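Local coordinates for putative membrane protein (Corynebacterium diphtheriae NCTC 13129, PDB 3C8I), which is of unknown function, the part here being the DUF3239 region of a protein predicted to carry transmembrane helices, at residues Y14-D28 with T64-V76. Residues are numbered along the deposited sequence; the frame is centred on the assembly and turned at random.
Sequences YDLVPAMIAEVNPRD and TRKVGTRIPAVAV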
# COMPACT_ATOMS: atom_id res chain seq x y z
N TYR B 14 -3.91 -9.75 19.52
CA TYR B 14 -3.06 -8.64 19.06
C TYR B 14 -1.97 -8.46 20.10
O TYR B 14 -2.00 -7.52 20.90
CB TYR B 14 -3.89 -7.35 18.91
CG TYR B 14 -4.67 -7.23 17.62
CD1 TYR B 14 -6.07 -7.39 17.59
CD2 TYR B 14 -4.03 -6.92 16.42
CE1 TYR B 14 -6.78 -7.27 16.39
CE2 TYR B 14 -4.74 -6.79 15.22
CZ TYR B 14 -6.11 -6.97 15.21
OH TYR B 14 -6.79 -6.84 14.02
N ASP B 15 -1.01 -9.38 20.12
CA ASP B 15 -0.09 -9.42 21.27
C ASP B 15 1.14 -8.53 21.16
O ASP B 15 1.47 -8.03 20.09
CB ASP B 15 0.30 -10.85 21.62
CG ASP B 15 -0.14 -11.22 23.00
OD1 ASP B 15 0.18 -10.42 23.92
OD2 ASP B 15 -0.81 -12.27 23.17
N LEU B 16 1.78 -8.30 22.30
CA LEU B 16 2.82 -7.31 22.39
C LEU B 16 4.09 -7.84 21.77
O LEU B 16 4.49 -8.96 22.04
CB LEU B 16 3.08 -6.93 23.84
CG LEU B 16 2.01 -6.04 24.47
CD1 LEU B 16 2.26 -5.93 25.98
CD2 LEU B 16 1.97 -4.66 23.76
N VAL B 17 4.74 -7.00 20.98
CA VAL B 17 6.06 -7.28 20.48
C VAL B 17 6.98 -6.12 20.86
O VAL B 17 6.55 -4.97 20.91
CB VAL B 17 6.05 -7.54 18.93
CG1 VAL B 17 5.15 -8.73 18.59
CG2 VAL B 17 5.62 -6.30 18.12
N PRO B 18 8.25 -6.41 21.11
CA PRO B 18 9.18 -5.29 21.27
C PRO B 18 9.50 -4.64 19.92
O PRO B 18 9.62 -5.33 18.90
CB PRO B 18 10.42 -5.94 21.84
CG PRO B 18 10.37 -7.33 21.36
CD PRO B 18 8.94 -7.71 21.25
N ALA B 19 9.63 -3.32 19.93
CA ALA B 19 10.17 -2.57 18.81
C ALA B 19 11.17 -1.52 19.33
O ALA B 19 11.16 -1.18 20.53
CB ALA B 19 9.04 -1.92 17.96
N MET B 20 12.03 -1.03 18.46
CA MET B 20 13.11 -0.15 18.84
C MET B 20 13.49 0.72 17.65
O MET B 20 13.48 0.27 16.50
CB MET B 20 14.31 -1.02 19.27
CG MET B 20 15.51 -0.27 19.91
SD MET B 20 16.73 -1.46 20.60
CE MET B 20 15.71 -2.32 21.74
N ILE B 21 13.88 1.96 17.93
CA ILE B 21 14.33 2.88 16.89
C ILE B 21 15.69 2.40 16.40
O ILE B 21 16.66 2.31 17.17
CB ILE B 21 14.41 4.35 17.33
CG1 ILE B 21 13.07 4.85 17.89
CG2 ILE B 21 14.94 5.22 16.15
CD1 ILE B 21 13.12 6.31 18.41
N ALA B 22 15.75 2.09 15.10
CA ALA B 22 16.95 1.53 14.46
C ALA B 22 17.70 2.58 13.64
O ALA B 22 18.90 2.43 13.37
CB ALA B 22 16.55 0.32 13.57
N GLU B 23 17.00 3.63 13.25
CA GLU B 23 17.59 4.70 12.46
C GLU B 23 16.74 5.96 12.55
O GLU B 23 15.50 5.89 12.60
CB GLU B 23 17.74 4.25 11.00
CG GLU B 23 18.07 5.40 10.04
CD GLU B 23 18.12 4.96 8.61
OE1 GLU B 23 19.14 4.35 8.25
OE2 GLU B 23 17.15 5.23 7.86
N VAL B 24 17.41 7.12 12.59
CA VAL B 24 16.74 8.41 12.69
C VAL B 24 17.21 9.33 11.57
O VAL B 24 18.41 9.47 11.34
CB VAL B 24 17.01 9.05 14.08
CG1 VAL B 24 16.55 10.51 14.11
CG2 VAL B 24 16.31 8.23 15.18
N ASN B 25 16.25 9.94 10.88
CA ASN B 25 16.49 10.78 9.70
C ASN B 25 15.76 12.11 9.90
O ASN B 25 14.97 12.24 10.84
CB ASN B 25 15.99 10.06 8.44
CG ASN B 25 16.59 8.65 8.29
OD1 ASN B 25 17.78 8.50 8.12
ND2 ASN B 25 15.74 7.63 8.36
N PRO B 26 16.02 13.13 9.06
CA PRO B 26 15.29 14.38 9.26
C PRO B 26 13.76 14.27 9.22
O PRO B 26 13.09 14.87 10.05
CB PRO B 26 15.81 15.27 8.13
CG PRO B 26 17.17 14.73 7.84
CD PRO B 26 17.03 13.25 7.99
N ARG B 27 13.21 13.50 8.29
CA ARG B 27 11.76 13.45 8.12
C ARG B 27 11.08 12.24 8.77
O ARG B 27 9.85 12.23 8.88
CB ARG B 27 11.40 13.48 6.63
CG ARG B 27 11.90 14.73 5.93
CD ARG B 27 10.87 15.27 4.94
NE ARG B 27 11.34 16.52 4.36
CZ ARG B 27 12.31 16.60 3.45
NH1 ARG B 27 12.91 15.49 2.99
NH2 ARG B 27 12.68 17.79 2.99
N ASP B 28 11.85 11.22 9.16
CA ASP B 28 11.27 10.02 9.73
C ASP B 28 12.27 9.16 10.50
O ASP B 28 13.45 9.49 10.59
CB ASP B 28 10.54 9.20 8.65
CG ASP B 28 11.48 8.47 7.72
OD1 ASP B 28 12.54 9.03 7.38
OD2 ASP B 28 11.15 7.33 7.31
N THR B 64 14.50 11.62 23.14
CA THR B 64 14.11 10.21 23.04
C THR B 64 14.02 9.76 21.59
O THR B 64 13.83 8.57 21.34
CB THR B 64 12.77 9.92 23.75
OG1 THR B 64 11.73 10.73 23.19
CG2 THR B 64 12.88 10.17 25.24
N ARG B 65 14.16 10.68 20.64
CA ARG B 65 14.18 10.33 19.22
C ARG B 65 15.59 9.90 18.82
O ARG B 65 16.31 10.63 18.11
CB ARG B 65 13.69 11.49 18.36
CG ARG B 65 13.38 11.11 16.93
CD ARG B 65 12.65 12.23 16.22
NE ARG B 65 12.40 11.88 14.83
CZ ARG B 65 13.23 12.13 13.81
NH1 ARG B 65 14.37 12.77 13.99
NH2 ARG B 65 12.89 11.74 12.60
N LYS B 66 15.97 8.72 19.29
CA LYS B 66 17.34 8.24 19.22
C LYS B 66 17.35 6.78 18.90
O LYS B 66 16.49 6.05 19.34
CB LYS B 66 18.02 8.38 20.59
CG LYS B 66 18.39 9.78 20.99
CD LYS B 66 19.21 9.75 22.27
CE LYS B 66 19.66 11.13 22.72
NZ LYS B 66 19.78 11.19 24.23
N VAL B 67 18.39 6.36 18.18
CA VAL B 67 18.63 4.95 17.91
C VAL B 67 18.73 4.21 19.24
O VAL B 67 19.47 4.64 20.13
CB VAL B 67 19.90 4.76 17.08
CG1 VAL B 67 20.22 3.28 16.92
CG2 VAL B 67 19.76 5.43 15.70
N GLY B 68 17.94 3.15 19.39
CA GLY B 68 17.92 2.34 20.61
C GLY B 68 16.75 2.58 21.56
O GLY B 68 16.51 1.77 22.45
N THR B 69 16.00 3.67 21.37
CA THR B 69 14.81 3.92 22.19
C THR B 69 13.81 2.79 22.05
O THR B 69 13.45 2.41 20.93
CB THR B 69 14.09 5.24 21.80
OG1 THR B 69 14.92 6.36 22.13
CG2 THR B 69 12.76 5.36 22.53
N ARG B 70 13.35 2.28 23.18
CA ARG B 70 12.36 1.20 23.18
C ARG B 70 10.93 1.70 22.88
O ARG B 70 10.49 2.73 23.39
CB ARG B 70 12.35 0.51 24.53
CG ARG B 70 13.63 -0.16 24.94
CD ARG B 70 13.41 -0.77 26.34
NE ARG B 70 14.38 -1.83 26.65
CZ ARG B 70 14.22 -2.75 27.61
NH1 ARG B 70 13.12 -2.78 28.38
NH2 ARG B 70 15.17 -3.67 27.79
N ILE B 71 10.24 0.93 22.05
CA ILE B 71 8.88 1.23 21.58
C ILE B 71 8.05 -0.04 21.70
O ILE B 71 8.13 -0.92 20.86
CB ILE B 71 8.84 1.66 20.07
CG1 ILE B 71 9.74 2.86 19.77
CG2 ILE B 71 7.38 1.96 19.63
CD1 ILE B 71 9.37 4.13 20.51
N PRO B 72 7.22 -0.15 22.75
CA PRO B 72 6.30 -1.28 22.81
C PRO B 72 5.32 -1.25 21.63
O PRO B 72 4.77 -0.20 21.32
CB PRO B 72 5.57 -1.07 24.14
CG PRO B 72 6.37 -0.09 24.86
CD PRO B 72 7.08 0.74 23.90
N ALA B 73 5.07 -2.40 21.01
CA ALA B 73 4.35 -2.48 19.75
C ALA B 73 3.42 -3.69 19.74
O ALA B 73 3.46 -4.54 20.65
CB ALA B 73 5.36 -2.53 18.56
N VAL B 74 2.56 -3.74 18.73
CA VAL B 74 1.83 -4.96 18.41
C VAL B 74 1.91 -5.22 16.91
O VAL B 74 2.07 -4.28 16.11
CB VAL B 74 0.34 -4.97 18.88
CG1 VAL B 74 0.23 -4.64 20.39
CG2 VAL B 74 -0.55 -4.06 18.02
N ALA B 75 1.82 -6.49 16.54
CA ALA B 75 1.79 -6.90 15.14
C ALA B 75 0.35 -6.77 14.71
O ALA B 75 -0.52 -7.58 15.12
CB ALA B 75 2.30 -8.32 14.96
N VAL B 76 0.07 -5.74 13.92
CA VAL B 76 -1.31 -5.36 13.64
C VAL B 76 -1.89 -6.17 12.49
O VAL B 76 -3.07 -6.55 12.55
CB VAL B 76 -1.49 -3.83 13.50
CG1 VAL B 76 -0.92 -3.32 12.21
CG2 VAL B 76 -2.98 -3.44 13.65
O HOH W 1 10.02 11.81 12.23
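Ile21 is the bump of this contact, and the 64-69 loop curls round it as the hollow. Its CB sits 3.4 Å from Lys66 O, while CD1 lies alongside Thr69 with 3.7 Å to that residue's CB. With CG1 anti to its carbonyl carbon (chi1 -56°), the longer branch reaches against Lys66 O of the Lys66-Thr69 type II turn, and Ile71 and Ile60 pack on the same side chain. The backbone holds the plug in place: Ile21 N donates to Thr69 O, and Gly68 N reaches Ile21 O at 2.7 Å. Gly68 takes a positive phi (103°) that suits glycine, and its carbonyl O meets Met20 CG at 3.4 Å; the Met20 chain, bent at chi3 (-59°), keeps SD near Gly68, and the side chain also packs on Leu121 and Ser122 of helix 115-124.

Farther along, small side chains meet on one face of the sheet: Ala19 CB fits against Ala73 CB at 3.8 Å, with Val17 CG2 filling in beside Ala73. At the far end the edge of the Tyr14 ring meets Val76 O, and Met94 of the second subunit packs on both residues.

The other end is clasped by Arg65. Its extended chain crosses Val24, whose CG1 lies over one guanidinium face, and NH2 donates to Asn25 O at 2.8 Å in the guanidinium plane, also giving a hydrogen bond to a water. On its other edge strand 16-24 pairs with 29-36, where Ala22 and Glu23 face Val30 in a classic beta bulge. The arrangement is an antiparallel pairing of 16-24 and 70-80, neighbouring strands of a six-stranded antiparallel sheet, between 88-95 and 29-36.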